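Local coordinates for aminotransferase TlmJ (PDB 5UID), which probably catalyses pyridoxal 5'-phosphate-dependent amino-group transfer, as a member of the DegT/DnrJ/EryC1 family, perhaps in natural-product biosynthesis, at residues P113-V118 against L141-E146; K127-L132 against V153-D158. One frame throughout, in Å; residues are numbered along the deposited sequence.

Contacts 1 and 2 illustrate how one layer of a sandwich is held by backbone bonds and the next by side-chain packing. Contact 2 is buried and lies in the sheet itself, pairing strands 126-132 and 155-158 through main-chain hydrogen bonds. Contact 1 is only partly buried and joins helices 115-119 and 141-151 on one side of that sheet, through van der Waals packing, almost all of it apolar. The elements alternate along the chain: the first helix leads into the first strand of contact 2, and the second helix connects its two strands. With centres about 10 Å apart, the contacts also touch, as where Pro113 CG packs on Val131 CG2.

Contact 1 (P113-V118 against L141-E146)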
ATOM      1  N   PRO A 113     -11.848 -24.882  -8.140  1.00 29.68           N
ATOM      2  CA  PRO A 113     -12.249 -25.288  -9.486  1.00 28.01           C
ATOM      3  C   PRO A 113     -11.386 -26.425 -10.006  1.00 34.01           C
ATOM      4  O   PRO A 113     -10.202 -26.544  -9.678  1.00 31.79           O
ATOM      5  CB  PRO A 113     -12.034 -24.015 -10.310  1.00 26.94           C
ATOM      6  CG  PRO A 113     -10.895 -23.343  -9.622  1.00 28.30           C
ATOM      7  CD  PRO A 113     -11.061 -23.638  -8.150  1.00 25.48           C
ATOM      8  N   THR A 114     -12.004 -27.276 -10.816  1.00 33.95           N
ATOM      9  CA  THR A 114     -11.268 -28.298 -11.541  1.00 35.44           C
ATOM     10  C   THR A 114     -10.739 -27.718 -12.849  1.00 33.02           C
ATOM     11  O   THR A 114     -11.097 -26.613 -13.260  1.00 38.41           O
ATOM     12  CB  THR A 114     -12.151 -29.515 -11.823  1.00 34.55           C
ATOM     13  OG1 THR A 114     -13.153 -29.166 -12.786  1.00 36.26           O
ATOM     14  CG2 THR A 114     -12.826 -29.994 -10.550  1.00 30.73           C
ATOM     15  N   ALA A 115      -9.866 -28.483 -13.507  1.00 33.90           N
ATOM     16  CA  ALA A 115      -9.411 -28.089 -14.835  1.00 31.06           C
ATOM     17  C   ALA A 115     -10.568 -28.047 -15.825  1.00 43.00           C
ATOM     18  O   ALA A 115     -10.561 -27.231 -16.754  1.00 43.24           O
ATOM     19  CB  ALA A 115      -8.322 -29.043 -15.327  1.00 39.30           C
ATOM     20  N   ASP A 116     -11.571 -28.911 -15.639  1.00 33.45           N
ATOM     21  CA  ASP A 116     -12.737 -28.896 -16.517  1.00 39.52           C
ATOM     22  C   ASP A 116     -13.571 -27.636 -16.318  1.00 41.42           C
ATOM     23  O   ASP A 116     -14.134 -27.101 -17.280  1.00 41.34           O
ATOM     24  CB  ASP A 116     -13.589 -30.145 -16.279  1.00 39.64           C
ATOM     25  CG  ASP A 116     -12.951 -31.404 -16.832  1.00 47.01           C
ATOM     26  OD1 ASP A 116     -12.192 -31.298 -17.818  1.00 51.56           O
ATOM     27  OD2 ASP A 116     -13.205 -32.496 -16.284  1.00 51.15           O
ATOM     28  N   HIS A 117     -13.660 -27.148 -15.078  1.00 37.93           N
ATOM     29  CA  HIS A 117     -14.390 -25.910 -14.818  1.00 39.52           C
ATOM     30  C   HIS A 117     -13.725 -24.721 -15.501  1.00 38.86           C
ATOM     31  O   HIS A 117     -14.409 -23.869 -16.082  1.00 32.56           O
ATOM     32  CB  HIS A 117     -14.500 -25.671 -13.312  1.00 28.27           C
ATOM     33  CG  HIS A 117     -15.497 -26.556 -12.632  1.00 35.23           C
ATOM     34  ND1 HIS A 117     -15.349 -26.987 -11.331  1.00 35.55           N
ATOM     35  CD2 HIS A 117     -16.662 -27.087 -13.074  1.00 35.61           C
ATOM     36  CE1 HIS A 117     -16.377 -27.749 -11.002  1.00 32.37           C
ATOM     37  NE2 HIS A 117     -17.190 -27.824 -12.040  1.00 33.01           N
ATOM     38  N   VAL A 118     -12.396 -24.645 -15.437  1.00 40.76           N
ATOM     39  CA  VAL A 118     -11.683 -23.557 -16.097  1.00 35.74           C
ATOM     40  C   VAL A 118     -11.820 -23.672 -17.610  1.00 34.22           C
ATOM     41  O   VAL A 118     -12.063 -22.676 -18.302  1.00 32.73           O
ATOM     42  CB  VAL A 118     -10.204 -23.543 -15.661  1.00 29.09           C
ATOM     43  CG1 VAL A 118      -9.467 -22.377 -16.307  1.00 28.16           C
ATOM     44  CG2 VAL A 118     -10.098 -23.476 -14.148  1.00 30.15           C
ATOM     45  N   LEU A 141      -4.535 -27.934  -9.078  1.00 37.25           N
ATOM     46  CA  LEU A 141      -3.596 -26.934  -9.578  1.00 33.41           C
ATOM     47  C   LEU A 141      -2.748 -27.468 -10.726  1.00 34.58           C
ATOM     48  O   LEU A 141      -2.486 -26.746 -11.696  1.00 31.75           O
ATOM     49  CB  LEU A 141      -2.700 -26.449  -8.437  1.00 33.99           C
ATOM     50  CG  LEU A 141      -1.577 -25.481  -8.821  1.00 34.41           C
ATOM     51  CD1 LEU A 141      -2.139 -24.206  -9.436  1.00 32.61           C
ATOM     52  CD2 LEU A 141      -0.711 -25.164  -7.614  1.00 33.89           C
ATOM     53  N   VAL A 142      -2.307 -28.726 -10.640  1.00 28.71           N
ATOM     54  CA  VAL A 142      -1.406 -29.267 -11.657  1.00 31.22           C
ATOM     55  C   VAL A 142      -2.118 -29.376 -13.001  1.00 34.54           C
ATOM     56  O   VAL A 142      -1.586 -28.962 -14.038  1.00 38.52           O
ATOM     57  CB  VAL A 142      -0.835 -30.624 -11.208  1.00 31.33           C
ATOM     58  CG1 VAL A 142      -0.066 -31.281 -12.349  1.00 33.23           C
ATOM     59  CG2 VAL A 142       0.061 -30.443  -9.996  1.00 30.66           C
ATOM     60  N   ALA A 143      -3.330 -29.935 -13.006  1.00 33.99           N
ATOM     61  CA  ALA A 143      -4.075 -30.051 -14.257  1.00 36.35           C
ATOM     62  C   ALA A 143      -4.473 -28.680 -14.792  1.00 39.11           C
ATOM     63  O   ALA A 143      -4.486 -28.465 -16.010  1.00 39.53           O
ATOM     64  CB  ALA A 143      -5.308 -30.930 -14.057  1.00 34.24           C
ATOM     65  N   ILE A 144      -4.798 -27.741 -13.899  1.00 36.55           N
ATOM     66  CA  ILE A 144      -5.128 -26.384 -14.329  1.00 36.15           C
ATOM     67  C   ILE A 144      -3.923 -25.736 -14.998  1.00 38.78           C
ATOM     68  O   ILE A 144      -4.035 -25.130 -16.071  1.00 36.57           O
ATOM     69  CB  ILE A 144      -5.634 -25.552 -13.135  1.00 33.76           C
ATOM     70  CG1 ILE A 144      -7.019 -26.040 -12.698  1.00 29.15           C
ATOM     71  CG2 ILE A 144      -5.663 -24.066 -13.483  1.00 27.14           C
ATOM     72  CD1 ILE A 144      -7.509 -25.418 -11.406  1.00 27.73           C
ATOM     73  N   ALA A 145      -2.746 -25.869 -14.380  1.00 38.39           N
ATOM     74  CA  ALA A 145      -1.533 -25.308 -14.965  1.00 38.28           C
ATOM     75  C   ALA A 145      -1.215 -25.958 -16.305  1.00 38.81           C
ATOM     76  O   ALA A 145      -0.796 -25.278 -17.250  1.00 33.68           O
ATOM     77  CB  ALA A 145      -0.360 -25.467 -13.998  1.00 34.99           C
ATOM     78  N   GLU A 146      -1.412 -27.275 -16.408  1.00 33.09           N
ATOM     79  CA  GLU A 146      -1.164 -27.962 -17.670  1.00 38.02           C
ATOM     80  C   GLU A 146      -2.131 -27.496 -18.752  1.00 37.98           C
ATOM     81  O   GLU A 146      -1.737 -27.326 -19.911  1.00 41.42           O
ATOM     82  CB  GLU A 146      -1.259 -29.475 -17.473  1.00 36.77           C
ATOM     83  CG  GLU A 146      -1.021 -30.277 -18.738  1.00 43.88           C
ATOM     84  CD  GLU A 146       0.335 -29.998 -19.362  1.00 45.23           C
ATOM     85  OE1 GLU A 146       1.302 -29.743 -18.612  1.00 49.45           O
ATOM     86  OE2 GLU A 146       0.428 -30.027 -20.604  1.00 50.64           O
TER
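Ile144 sets the methyl at the tip of its side chain against a backbone oxygen: CD1 lies 3.4 Å from Pro113 O, the closest approach in an otherwise apolar contact. This one side chain provides most of the meeting surface on its helix. CG1 is anti to the carbonyl carbon (chi1 -70°), and CD1 extends the chain further (chi2 171°). The shaft of the side chain thus passes over the backbone where the short helix 115-119 begins, with CG1 3.8 Å from Ala115 CA, while its end faces both Pro113 and Val118. There CD1 meets Val118 CG2 at 4.2 Å and, more loosely, Pro113 CG at 4.4 Å.

Toward the more exposed side, Ala115 CB and Ala143 CB meet at 3.8 Å. The small methyls suit the close approach of the backbones, whose nearest CA atoms, those of Ala115 and Ile144, are 4.6 Å apart.

The helix start is shaped by a capping box: Thr114 OG1 accepts the N-H of His117 at 3.1 Å and sits over one face of the His117 imidazole, displaced toward its rim; the return bond, from Thr114 N to His117 ND1, is weak at 3.4 Å. Asp140, just before helix 141-151, adds a polar tie by accepting from Ala115 N. Beneath the pair lies the sheet: Pro113 and Val118 pack on strands 79-83 and 126-132, whereas Leu141 and Ala145 rest on strand 155-158.

Contact 2 (K127-L132 against V153-D158); sequences KAVVVL and VPLVED
Val129 O accepts the shortest bond between the strands, from Val156 N at 2.7 Å, with an almost straight N-H...O angle of 178°. Leu155 gives the same oxygen two further neighbours: its CA-H, with CA 3.4 Å from Val129 O, and its methyl CD1. Val156 O is gripped in the same fashion, by Val131 N at 3.1 Å and by the CA-H of Val130. Bonds from Val129 N to Pro154 O and from Asp158 N to Val131 O complete the parallel pairing. The last remains short at 2.8 Å but is bent, with an N-H...O angle of 141°.

Side chains from neighbouring strands share each face. On that of Val129, Val131, Leu155 and Glu157, which meets helix 141-151, Leu155 has CG anti to its backbone N (chi1 175°). Its CD1 touches Val129 CG1 at 3.8 Å and also reaches Val131 CG1, the leucine slanting across both valines. Val153, ahead of the strand, crosses Val129 at about a right angle (Val153 CG1 to Val129 CG2, 3.7 Å). On the other face Val130 and Val156 lie side by side, Val130 CG2 lying 4.0 Å from Val156 CB, and both pack on Met69 of helix 61-72.

The carboxylate of buried Glu157 is well supplied with partners: OE2 bonds with Gly173 N and His133 NE2, and OE1 with Gly176 N. The pairing is that of a beta-alpha-beta crossover through helix 141-151. Backbone bonds and apolar packing fix the strands side by side, while the polar ends of Glu157 and Asp158 look to partners beyond the pair. Asp158 OD2 comes close to the pyridine N1 of the pyridoxal phosphate carried by the modified lysine at position 187, consistent with the aspartate facing that nitrogen in fold-type I aminotransferases.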
ATOM      1  N   LYS A 127      -7.154 -14.038 -21.773  1.00 28.73           N
ATOM      2  CA  LYS A 127      -5.766 -13.602 -21.704  1.00 39.06           C
ATOM      3  C   LYS A 127      -5.054 -14.038 -20.432  1.00 39.36           C
ATOM      4  O   LYS A 127      -3.829 -13.892 -20.351  1.00 44.43           O
ATOM      5  CB  LYS A 127      -5.681 -12.074 -21.830  1.00 32.35           C
ATOM      6  CG  LYS A 127      -6.189 -11.538 -23.158  1.00 33.22           C
ATOM      7  CD  LYS A 127      -5.405 -12.103 -24.331  1.00 35.10           C
ATOM      8  CE  LYS A 127      -5.907 -11.528 -25.649  1.00 38.73           C
ATOM      9  NZ  LYS A 127      -5.109 -12.013 -26.809  1.00 41.96           N
ATOM     10  N   ALA A 128      -5.774 -14.563 -19.446  1.00 35.56           N
ATOM     11  CA  ALA A 128      -5.156 -15.026 -18.212  1.00 32.76           C
ATOM     12  C   ALA A 128      -6.156 -15.881 -17.452  1.00 31.14           C
ATOM     13  O   ALA A 128      -7.365 -15.819 -17.692  1.00 29.66           O
ATOM     14  CB  ALA A 128      -4.679 -13.859 -17.340  1.00 23.76           C
ATOM     15  N   VAL A 129      -5.631 -16.687 -16.536  1.00 32.54           N
ATOM     16  CA  VAL A 129      -6.434 -17.465 -15.603  1.00 30.58           C
ATOM     17  C   VAL A 129      -5.896 -17.205 -14.204  1.00 35.47           C
ATOM     18  O   VAL A 129      -4.681 -17.265 -13.981  1.00 38.15           O
ATOM     19  CB  VAL A 129      -6.402 -18.970 -15.930  1.00 30.59           C
ATOM     20  CG1 VAL A 129      -7.121 -19.767 -14.849  1.00 32.09           C
ATOM     21  CG2 VAL A 129      -7.029 -19.234 -17.290  1.00 34.17           C
ATOM     22  N   VAL A 130      -6.793 -16.896 -13.271  1.00 30.74           N
ATOM     23  CA  VAL A 130      -6.436 -16.665 -11.876  1.00 30.82           C
ATOM     24  C   VAL A 130      -7.110 -17.736 -11.036  1.00 32.00           C
ATOM     25  O   VAL A 130      -8.314 -17.977 -11.179  1.00 36.68           O
ATOM     26  CB  VAL A 130      -6.846 -15.258 -11.401  1.00 30.30           C
ATOM     27  CG1 VAL A 130      -6.424 -15.043  -9.952  1.00 30.48           C
ATOM     28  CG2 VAL A 130      -6.234 -14.198 -12.298  1.00 30.46           C
ATOM     29  N   VAL A 131      -6.335 -18.381 -10.170  1.00 25.44           N
ATOM     30  CA  VAL A 131      -6.852 -19.415  -9.286  1.00 24.98           C
ATOM     31  C   VAL A 131      -6.246 -19.211  -7.903  1.00 27.71           C
ATOM     32  O   VAL A 131      -5.160 -18.643  -7.757  1.00 26.32           O
ATOM     33  CB  VAL A 131      -6.550 -20.830  -9.834  1.00 37.89           C
ATOM     34  CG1 VAL A 131      -5.084 -21.191  -9.630  1.00 34.55           C
ATOM     35  CG2 VAL A 131      -7.461 -21.863  -9.200  1.00 49.74           C
ATOM     36  N   LEU A 132      -6.972 -19.648  -6.881  1.00 25.28           N
ATOM     37  CA  LEU A 132      -6.450 -19.713  -5.525  1.00 25.43           C
ATOM     38  C   LEU A 132      -6.418 -21.170  -5.072  1.00 25.75           C
ATOM     39  O   LEU A 132      -6.790 -22.084  -5.812  1.00 27.12           O
ATOM     40  CB  LEU A 132      -7.270 -18.838  -4.568  1.00 25.32           C
ATOM     41  CG  LEU A 132      -8.796 -18.945  -4.488  1.00 31.51           C
ATOM     42  CD1 LEU A 132      -9.254 -20.152  -3.674  1.00 25.60           C
ATOM     43  CD2 LEU A 132      -9.367 -17.658  -3.905  1.00 32.08           C
ATOM     44  N   VAL A 153      -2.201 -19.821 -22.233  1.00 44.07           N
ATOM     45  CA  VAL A 153      -2.816 -18.784 -21.409  1.00 37.96           C
ATOM     46  C   VAL A 153      -1.990 -18.625 -20.135  1.00 38.87           C
ATOM     47  O   VAL A 153      -1.728 -19.629 -19.458  1.00 40.53           O
ATOM     48  CB  VAL A 153      -4.277 -19.129 -21.071  1.00 32.42           C
ATOM     49  CG1 VAL A 153      -4.837 -18.146 -20.061  1.00 30.40           C
ATOM     50  CG2 VAL A 153      -5.121 -19.136 -22.344  1.00 36.61           C
ATOM     51  N   PRO A 154      -1.560 -17.414 -19.789  1.00 34.97           N
ATOM     52  CA  PRO A 154      -0.821 -17.228 -18.535  1.00 31.81           C
ATOM     53  C   PRO A 154      -1.687 -17.560 -17.328  1.00 34.99           C
ATOM     54  O   PRO A 154      -2.874 -17.229 -17.278  1.00 32.57           O
ATOM     55  CB  PRO A 154      -0.438 -15.743 -18.564  1.00 28.55           C
ATOM     56  CG  PRO A 154      -0.508 -15.356 -20.006  1.00 36.84           C
ATOM     57  CD  PRO A 154      -1.616 -16.180 -20.588  1.00 38.04           C
ATOM     58  N   LEU A 155      -1.078 -18.221 -16.348  1.00 35.65           N
ATOM     59  CA  LEU A 155      -1.759 -18.626 -15.125  1.00 33.79           C
ATOM     60  C   LEU A 155      -1.213 -17.818 -13.955  1.00 38.82           C
ATOM     61  O   LEU A 155      -0.001 -17.814 -13.711  1.00 36.17           O
ATOM     62  CB  LEU A 155      -1.581 -20.121 -14.868  1.00 33.19           C
ATOM     63  CG  LEU A 155      -2.152 -20.617 -13.542  1.00 30.80           C
ATOM     64  CD1 LEU A 155      -3.656 -20.405 -13.498  1.00 25.50           C
ATOM     65  CD2 LEU A 155      -1.803 -22.082 -13.320  1.00 35.67           C
ATOM     66  N   VAL A 156      -2.106 -17.143 -13.236  1.00 32.54           N
ATOM     67  CA  VAL A 156      -1.759 -16.373 -12.049  1.00 26.00           C
ATOM     68  C   VAL A 156      -2.308 -17.106 -10.833  1.00 27.68           C
ATOM     69  O   VAL A 156      -3.493 -17.455 -10.793  1.00 24.26           O
ATOM     70  CB  VAL A 156      -2.310 -14.939 -12.123  1.00 29.76           C
ATOM     71  CG1 VAL A 156      -1.932 -14.161 -10.870  1.00 25.62           C
ATOM     72  CG2 VAL A 156      -1.790 -14.234 -13.368  1.00 28.52           C
ATOM     73  N   GLU A 157      -1.448 -17.340  -9.848  1.00 26.16           N
ATOM     74  CA  GLU A 157      -1.823 -18.047  -8.629  1.00 30.91           C
ATOM     75  C   GLU A 157      -1.967 -17.046  -7.490  1.00 31.01           C
ATOM     76  O   GLU A 157      -0.972 -16.488  -7.016  1.00 26.46           O
ATOM     77  CB  GLU A 157      -0.789 -19.111  -8.276  1.00 26.16           C
ATOM     78  CG  GLU A 157      -0.905 -20.396  -9.068  1.00 30.14           C
ATOM     79  CD  GLU A 157       0.146 -21.400  -8.652  1.00 31.68           C
ATOM     80  OE1 GLU A 157       1.181 -21.500  -9.346  1.00 30.32           O
ATOM     81  OE2 GLU A 157      -0.050 -22.063  -7.612  1.00 29.95           O
ATOM     82  N   ASP A 158      -3.202 -16.821  -7.052  1.00 27.64           N
ATOM     83  CA  ASP A 158      -3.445 -16.105  -5.803  1.00 32.91           C
ATOM     84  C   ASP A 158      -3.179 -17.102  -4.682  1.00 27.09           C
ATOM     85  O   ASP A 158      -4.049 -17.880  -4.289  1.00 27.91           O
ATOM     86  CB  ASP A 158      -4.862 -15.541  -5.755  1.00 26.76           C
ATOM     87  CG  ASP A 158      -5.115 -14.686  -4.518  1.00 28.73           C
ATOM     88  OD1 ASP A 158      -4.261 -14.673  -3.606  1.00 27.35           O
ATOM     89  OD2 ASP A 158      -6.175 -14.021  -4.457  1.00 25.51           O
TER